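Local coordinates for HTH-type transcriptional regulator PrpR (Mycobacterium tuberculosis, PDB 6D2S), which regulates expression of the enzymes that break down short-chain fatty acids, through both the glyoxylate and methylcitrate cycles, and is needed to assimilate cholesterol-derived propionate, at residues Gly162-Cys167 and Leu252-Pro257; Lys245-Asp250 and Lys259-Gly264. All blocks are in the same frame, centred on the assembly; numbering follows the deposited sequence. Where two conformers were deposited one is given.

From the N terminus of this piece of PrpR, which holds its IrrE-like and C-terminal regulator regions, residues 162-167 come first, at the start of helix 163-170, and are followed by four strands of the C-terminal sheet. The last of these, 239-247, ends within 245-250. The chain then turns through 252-257 and returns along 259-264 in strand 261-268. The segments alternate, so the contacts cross. Contact 1 closes an 84-residue excursion by bringing the loop back to the helix, whereas contact 2 closes the loop at its base. A calcium ion and its three waters belong to both, and Phe163 against Lys245 joins helix to sheet. The example illustrates how one loop, anchored twice, can organise a metal site.

Contact 1 (Gly162-Cys167 and Leu252-Pro257); sequences GFETVC and LGYLGP. With CA (calcium ion), chain C.
Glu164 reaches from the first turn of its helix into the bend formed by Gly253, Tyr254 and Leu255, and its carboxylate carries the polar part of the contact. Leu255 N donates to Glu164 OE2 over 2.9 Å at an N-H...O angle of 156°; OE2 accepts through its anti lone pair, the one turned away from OE1. OE2 also accepts from water 2 at 2.6 Å, and OE1 from water 1, so that both carboxylate oxygens are engaged.

The metal explains the waters. Both are ligands of a calcium ion that Leu252 O binds directly at 2.3 Å, with Ala248 O, Asp250 OD2 and water 3 completing six ligands. Glu164 is thus a second-shell residue: it helps position two waters, and its negative charge probably adds to the field around the cation. The architecture is a helix N-terminus docked on a metal-bound loop, joining a helix of the IrrE N-terminal-like region to a loop of the C-terminal region, whose sequence family belongs to the GAF clan.

Nonpolar packing completes the interface. CG of Glu164 lies between the backbone N and the carbonyl carbon (chi1 69°), which brings it over one face of the Tyr254 ring as a CH-pi contact, 3.8 Å from the centroid and displaced toward the rim. The carboxylate and ring planes are 65° apart. From the next residue, Leu255 CD1 packs against CB and CG of Glu164.

Two glycines matter for different reasons. The absence of CB at Gly162, the N-cap, lets the backbones come together, its CA 4.0 Å from Gly253 CA; at Gly253 it makes room for the Glu164 carboxylate. Gly253 N is buried without a hydrogen-bonding partner. Beside them, Leu252 CG rests 3.4 Å from Gly162 N, while Thr165 OG1 approaches Gly253 CA to 3.5 Å.

Contact 2 (Lys245-Asp250 and Lys259-Gly264); sequences KTTAAD and KNFAVG. With CA (calcium ion), chain C.
Lys245 and Val263 form an antiparallel hydrogen-bonded pair, Thr246 and Ala262 the non-hydrogen-bonded pair beside it, on strand segments twisted enough that their directions differ by 134°. These are neighbouring strands of a five-stranded antiparallel sheet with order 2-1-5-4-3, consistent with a GAF-like fold, as expected from the family's clan; successive in sequence, they make a hairpin with a long connecting loop. Lys245 N donates to Val263 O at 3.0 Å, and Val263 N returns a bond to Lys245 O at the same length. Further on, Thr247 N donates to Phe261 O at 2.9 Å. That oxygen also receives a CA-H...O contact from Thr246 CA at 3.2 Å. Phe261 N, in contrast, is buried with no hydrogen-bonding partner.

Side chains alternate between the two faces. Thr246 and Ala262 share one, where both touch Phe221 and Thr246 OG1 bonds to Glu225 N. The opposite face carries Lys245, Thr247, Phe261 and Val263 and meets helix 163-170. The Lys245 chain leads away from the partner strand, past Phe163, and its NZ forms a salt bridge with Asp153 OD1. In Thr247, OG1 sits between the backbone N and the carbonyl carbon (chi1 71°), placing it 3.8 Å from Phe261 CB and at the edge of the Phe261 ring, near its plane.

Past the paired strands, Asn260 bends inward, its ND2 lying 3.6 Å from Thr247 O and close to Ala249 CB. Beyond Thr247 the chain delivers two calcium ligands from residues two apart, Ala248 through its carbonyl and Asp250 through its side chain. The carboxylate is monodentate: Asp250 OD2 stands 2.4 Å from the calcium ion, whereas Asp250 OD1 remains 4.1 Å from it.

Contact 1 (Gly162-Cys167 and Leu252-Pro257)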
ATOM      1  N   GLY A 162      -2.008   0.240   8.888  1.00 16.34           N
ATOM      2  CA  GLY A 162      -1.950   1.684   8.994  1.00 13.81           C
ATOM      3  C   GLY A 162      -2.667   2.418   7.867  1.00 17.68           C
ATOM      4  O   GLY A 162      -3.039   1.852   6.842  1.00 15.75           O
ATOM      5  N   PHE A 163      -2.845   3.720   8.093  1.00 15.64           N
ATOM      6  CA  PHE A 163      -3.615   4.575   7.191  1.00 13.41           C
ATOM      7  C   PHE A 163      -3.065   4.545   5.763  1.00 14.02           C
ATOM      8  O   PHE A 163      -3.826   4.377   4.802  1.00 14.56           O
ATOM      9  CB  PHE A 163      -3.615   5.996   7.751  1.00 18.39           C
ATOM     10  CG  PHE A 163      -4.600   6.920   7.092  1.00 22.99           C
ATOM     11  CD1 PHE A 163      -4.233   7.665   5.988  1.00 22.25           C
ATOM     12  CD2 PHE A 163      -5.888   7.052   7.593  1.00 21.75           C
ATOM     13  CE1 PHE A 163      -5.133   8.532   5.387  1.00 23.93           C
ATOM     14  CE2 PHE A 163      -6.791   7.915   6.998  1.00 20.15           C
ATOM     15  CZ  PHE A 163      -6.414   8.650   5.888  1.00 24.64           C
ATOM     16  N   GLU A 164      -1.745   4.717   5.591  1.00 12.80           N
ATOM     17  CA  GLU A 164      -1.227   4.741   4.225  1.00 14.75           C
ATOM     18  C   GLU A 164      -1.284   3.363   3.580  1.00 15.38           C
ATOM     19  O   GLU A 164      -1.375   3.267   2.349  1.00 13.24           O
ATOM     20  CB  GLU A 164       0.201   5.301   4.180  1.00 15.30           C
ATOM     21  CG  GLU A 164       1.269   4.414   4.799  1.00 19.70           C
ATOM     22  CD  GLU A 164       1.495   4.699   6.276  1.00 22.60           C
ATOM     23  OE1 GLU A 164       0.520   5.064   6.985  1.00 18.72           O
ATOM     24  OE2 GLU A 164       2.660   4.568   6.718  1.00 18.74           O
ATOM     25  N   THR A 165      -1.239   2.292   4.382  1.00 11.83           N
ATOM     26  CA  THR A 165      -1.368   0.948   3.821  1.00 11.40           C
ATOM     27  C   THR A 165      -2.758   0.741   3.230  1.00 12.24           C
ATOM     28  O   THR A 165      -2.893   0.188   2.134  1.00 11.32           O
ATOM     29  CB  THR A 165      -1.064  -0.096   4.900  1.00 14.72           C
ATOM     30  OG1 THR A 165       0.237   0.160   5.446  1.00 16.75           O
ATOM     31  CG2 THR A 165      -1.095  -1.520   4.326  1.00 14.26           C
ATOM     32  N   VAL A 166      -3.798   1.202   3.935  1.00  9.73           N
ATOM     33  CA  VAL A 166      -5.156   1.163   3.385  1.00  9.68           C
ATOM     34  C   VAL A 166      -5.244   2.009   2.120  1.00 11.33           C
ATOM     35  O   VAL A 166      -5.795   1.575   1.104  1.00 12.30           O
ATOM     36  CB  VAL A 166      -6.184   1.642   4.427  1.00 14.08           C
ATOM     37  CG1 VAL A 166      -7.586   1.695   3.797  1.00 10.38           C
ATOM     38  CG2 VAL A 166      -6.180   0.731   5.676  1.00 14.21           C
ATOM     39  N   CYS A 167      -4.746   3.250   2.181  1.00 11.90           N
ATOM     40  CA  CYS A 167      -4.858   4.148   1.025  1.00 12.56           C
ATOM     41  C   CYS A 167      -4.180   3.551  -0.195  1.00 13.54           C
ATOM     42  O   CYS A 167      -4.718   3.585  -1.308  1.00 12.26           O
ATOM     43  CB  CYS A 167      -4.246   5.511   1.326  1.00 12.89           C
ATOM     44  SG  CYS A 167      -5.179   6.522   2.437  1.00 15.70           S
ATOM     45  N   LEU A 252       3.162   1.414  12.740  1.00 29.81           N
ATOM     46  CA  LEU A 252       2.158   0.974  11.786  1.00 27.77           C
ATOM     47  C   LEU A 252       2.287   1.766  10.489  1.00 27.17           C
ATOM     48  O   LEU A 252       2.779   2.896  10.484  1.00 30.14           O
ATOM     49  CB  LEU A 252       0.752   1.133  12.370  1.00 33.40           C
ATOM     50  CG  LEU A 252      -0.347   0.188  11.891  1.00 28.99           C
ATOM     51  CD1 LEU A 252       0.067  -1.271  12.026  1.00 27.95           C
ATOM     52  CD2 LEU A 252      -1.627   0.454  12.683  1.00 34.46           C
ATOM     53  N   GLY A 253       1.839   1.164   9.388  1.00 25.41           N
ATOM     54  CA  GLY A 253       1.982   1.769   8.079  1.00 24.68           C
ATOM     55  C   GLY A 253       3.351   1.517   7.476  1.00 25.70           C
ATOM     56  O   GLY A 253       4.338   1.377   8.203  1.00 27.28           O
ATOM     57  N   TYR A 254       3.430   1.458   6.144  1.00 25.03           N
ATOM     58  CA  TYR A 254       4.696   1.118   5.507  1.00 26.96           C
ATOM     59  C   TYR A 254       5.655   2.294   5.419  1.00 31.02           C
ATOM     60  O   TYR A 254       6.838   2.076   5.149  1.00 28.83           O
ATOM     61  CB  TYR A 254       4.463   0.541   4.101  1.00 29.25           C
ATOM     62  CG  TYR A 254       3.814   1.500   3.117  1.00 25.74           C
ATOM     63  CD1 TYR A 254       4.570   2.458   2.440  1.00 28.68           C
ATOM     64  CD2 TYR A 254       2.450   1.436   2.849  1.00 22.72           C
ATOM     65  CE1 TYR A 254       3.973   3.333   1.540  1.00 28.57           C
ATOM     66  CE2 TYR A 254       1.851   2.306   1.947  1.00 25.70           C
ATOM     67  CZ  TYR A 254       2.613   3.249   1.298  1.00 26.79           C
ATOM     68  OH  TYR A 254       2.013   4.111   0.400  1.00 24.75           O
ATOM     69  N   LEU A 255       5.195   3.526   5.634  1.00 27.25           N
ATOM     70  CA  LEU A 255       6.099   4.665   5.535  1.00 31.55           C
ATOM     71  C   LEU A 255       7.018   4.718   6.751  1.00 46.77           C
ATOM     72  O   LEU A 255       6.573   4.561   7.892  1.00 45.38           O
ATOM     73  CB  LEU A 255       5.308   5.965   5.387  1.00 31.08           C
ATOM     74  CG  LEU A 255       4.645   6.124   4.010  1.00 29.33           C
ATOM     75  CD1 LEU A 255       3.641   7.276   3.979  1.00 26.01           C
ATOM     76  CD2 LEU A 255       5.699   6.305   2.916  1.00 31.43           C
ATOM     77  N   GLY A 256       8.309   4.922   6.501  1.00 55.60           N
ATOM     78  CA  GLY A 256       9.296   4.927   7.553  1.00 64.59           C
ATOM     79  C   GLY A 256       8.980   5.950   8.625  1.00 69.08           C
ATOM     80  O   GLY A 256       8.463   7.037   8.347  1.00 68.18           O
ATOM     81  N   PRO A 257       9.276   5.613   9.881  1.00 69.85           N
ATOM     82  CA  PRO A 257       9.077   6.562  10.980  1.00 69.01           C
ATOM     83  C   PRO A 257      10.135   7.652  11.061  1.00 66.69           C
ATOM     84  O   PRO A 257      10.126   8.422  12.025  1.00 67.32           O
ATOM     85  CB  PRO A 257       9.141   5.651  12.215  1.00 69.35           C
ATOM     86  CG  PRO A 257      10.097   4.586  11.816  1.00 70.03           C
ATOM     87  CD  PRO A 257       9.836   4.333  10.351  1.00 69.85           C
TER
HETATM   88 CA    CA C 502       2.535   5.096  10.976  1.00 24.17          CA
HETATM   89  O   HOH W   1       0.530   4.907   9.605  1.00 27.81           O
HETATM   90  O   HOH W   2       3.276   5.792   8.898  1.00 27.54           O
HETATM   91  O   HOH W   3       4.969   4.463  11.643  1.00 39.69           O

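Contact 2 (Lys245-Asp250 and Lys259-Gly264)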
ATOM      1  N   LYS A 245      -4.676  12.642   5.415  1.00 21.67           N
ATOM      2  CA  LYS A 245      -4.303  12.679   6.819  1.00 22.58           C
ATOM      3  C   LYS A 245      -2.795  12.519   6.922  1.00 24.83           C
ATOM      4  O   LYS A 245      -2.171  11.887   6.061  1.00 25.20           O
ATOM      5  CB  LYS A 245      -5.010  11.572   7.609  1.00 26.63           C
ATOM      6  CG  LYS A 245      -4.930  11.730   9.111  1.00 29.59           C
ATOM      7  CD  LYS A 245      -5.837  10.740   9.822  1.00 29.52           C
ATOM      8  CE  LYS A 245      -5.118   9.431  10.066  1.00 38.81           C
ATOM      9  NZ  LYS A 245      -5.895   8.542  10.981  1.00 43.32           N
ATOM     10  N   THR A 246      -2.218  13.088   7.981  1.00 25.11           N
ATOM     11  CA  THR A 246      -0.832  12.777   8.295  1.00 26.36           C
ATOM     12  C   THR A 246      -0.744  11.348   8.811  1.00 29.32           C
ATOM     13  O   THR A 246      -1.714  10.788   9.333  1.00 26.80           O
ATOM     14  CB  THR A 246      -0.252  13.736   9.343  1.00 29.69           C
ATOM     15  OG1 THR A 246      -1.029  13.678  10.543  1.00 28.40           O
ATOM     16  CG2 THR A 246      -0.221  15.162   8.821  1.00 31.74           C
ATOM     17  N   THR A 247       0.429  10.754   8.647  1.00 31.37           N
ATOM     18  CA  THR A 247       0.716   9.428   9.167  1.00 36.28           C
ATOM     19  C   THR A 247       1.532   9.582  10.441  1.00 40.05           C
ATOM     20  O   THR A 247       2.503  10.345  10.471  1.00 48.41           O
ATOM     21  CB  THR A 247       1.486   8.597   8.143  1.00 40.43           C
ATOM     22  OG1 THR A 247       2.824   9.102   8.036  1.00 47.61           O
ATOM     23  CG2 THR A 247       0.815   8.691   6.788  1.00 41.33           C
ATOM     24  N   ALA A 248       1.127   8.879  11.491  1.00 39.23           N
ATOM     25  CA  ALA A 248       1.897   8.898  12.725  1.00 43.26           C
ATOM     26  C   ALA A 248       3.214   8.159  12.520  1.00 48.64           C
ATOM     27  O   ALA A 248       3.246   7.082  11.915  1.00 35.54           O
ATOM     28  CB  ALA A 248       1.097   8.267  13.862  1.00 47.08           C
ATOM     29  N   ALA A 249       4.303   8.752  13.006  1.00 53.81           N
ATOM     30  CA  ALA A 249       5.630   8.138  12.950  1.00 59.13           C
ATOM     31  C   ALA A 249       5.723   7.137  14.092  1.00 54.23           C
ATOM     32  O   ALA A 249       6.083   7.473  15.220  1.00 53.58           O
ATOM     33  CB  ALA A 249       6.724   9.196  13.037  1.00 64.61           C
ATOM     34  N   ASP A 250       5.387   5.883  13.792  1.00 48.74           N
ATOM     35  CA  ASP A 250       5.266   4.852  14.815  1.00 49.34           C
ATOM     36  C   ASP A 250       5.498   3.474  14.205  1.00 51.48           C
ATOM     37  O   ASP A 250       6.256   3.343  13.238  1.00 51.68           O
ATOM     38  CB  ASP A 250       3.891   4.940  15.482  1.00 47.06           C
ATOM     39  CG  ASP A 250       2.757   4.689  14.511  1.00 46.47           C
ATOM     40  OD1 ASP A 250       1.592   4.634  14.958  1.00 49.54           O
ATOM     41  OD2 ASP A 250       3.033   4.526  13.299  1.00 40.30           O
ATOM     42  N   LYS A 259      10.438  10.336   9.350  1.00 59.37           N
ATOM     43  CA  LYS A 259       9.895  11.681   9.201  1.00 57.76           C
ATOM     44  C   LYS A 259       8.391  11.582   8.992  1.00 49.72           C
ATOM     45  O   LYS A 259       7.832  10.492   8.859  1.00 43.80           O
ATOM     46  CB  LYS A 259      10.576  12.443   8.060  1.00 60.69           C
ATOM     47  CG  LYS A 259      10.592  11.734   6.722  1.00 57.81           C
ATOM     48  CD  LYS A 259      11.441  12.515   5.729  1.00 60.12           C
ATOM     49  CE  LYS A 259      11.314  11.970   4.319  1.00 60.13           C
ATOM     50  NZ  LYS A 259      12.178  12.730   3.374  1.00 63.51           N
ATOM     51  N   ASN A 260       7.739  12.742   8.981  1.00 49.00           N
ATOM     52  CA  ASN A 260       6.286  12.802   8.926  1.00 47.62           C
ATOM     53  C   ASN A 260       5.802  12.974   7.493  1.00 39.68           C
ATOM     54  O   ASN A 260       6.349  13.772   6.725  1.00 40.98           O
ATOM     55  CB  ASN A 260       5.756  13.941   9.799  1.00 55.34           C
ATOM     56  CG  ASN A 260       5.802  13.606  11.281  1.00 60.20           C
ATOM     57  OD1 ASN A 260       6.592  14.175  12.031  1.00 66.16           O
ATOM     58  ND2 ASN A 260       4.948  12.680  11.707  1.00 58.22           N
ATOM     59  N   PHE A 261       4.776  12.213   7.139  1.00 34.68           N
ATOM     60  CA  PHE A 261       4.181  12.261   5.815  1.00 30.84           C
ATOM     61  C   PHE A 261       2.706  12.615   5.923  1.00 30.21           C
ATOM     62  O   PHE A 261       2.064  12.417   6.960  1.00 31.63           O
ATOM     63  CB  PHE A 261       4.328  10.915   5.081  1.00 29.27           C
ATOM     64  CG  PHE A 261       5.757  10.483   4.878  1.00 34.72           C
ATOM     65  CD1 PHE A 261       6.457  10.858   3.741  1.00 40.99           C
ATOM     66  CD2 PHE A 261       6.399   9.699   5.824  1.00 34.16           C
ATOM     67  CE1 PHE A 261       7.773  10.460   3.552  1.00 43.26           C
ATOM     68  CE2 PHE A 261       7.714   9.296   5.641  1.00 38.42           C
ATOM     69  CZ  PHE A 261       8.401   9.678   4.504  1.00 41.34           C
ATOM     70  N   ALA A 262       2.177  13.145   4.829  1.00 29.87           N
ATOM     71  CA  ALA A 262       0.744  13.243   4.616  1.00 27.34           C
ATOM     72  C   ALA A 262       0.402  12.391   3.408  1.00 26.09           C
ATOM     73  O   ALA A 262       1.153  12.360   2.428  1.00 26.41           O
ATOM     74  CB  ALA A 262       0.296  14.686   4.392  1.00 30.85           C
ATOM     75  N   VAL A 263      -0.734  11.710   3.478  0.62 23.60           N
ATOM     76  CA  VAL A 263      -1.179  10.824   2.414  0.62 22.42           C
ATOM     77  C   VAL A 263      -2.640  11.123   2.120  0.62 21.33           C
ATOM     78  O   VAL A 263      -3.417  11.422   3.031  0.62 21.46           O
ATOM     79  CB  VAL A 263      -0.971   9.346   2.801  0.62 27.17           C
ATOM     80  CG1 VAL A 263      -1.782   8.431   1.901  0.62 27.26           C
ATOM     81  CG2 VAL A 263       0.511   9.006   2.733  0.62 23.08           C
ATOM     82  N   GLY A 264      -3.007  11.070   0.847  1.00 20.89           N
ATOM     83  CA  GLY A 264      -4.364  11.394   0.463  1.00 21.54           C
ATOM     84  C   GLY A 264      -4.823  10.584  -0.725  1.00 21.98           C
ATOM     85  O   GLY A 264      -4.021  10.028  -1.484  1.00 20.21           O
TER
HETATM   86 CA    CA C 502       2.535   5.096  10.976  1.00 24.17          CA
HETATM   87  O   HOH W   1       0.530   4.907   9.605  1.00 27.81           O
HETATM   88  O   HOH W   2       3.276   5.792   8.898  1.00 27.54           O
HETATM   89  O   HOH W   3       4.969   4.463  11.643  1.00 39.69           O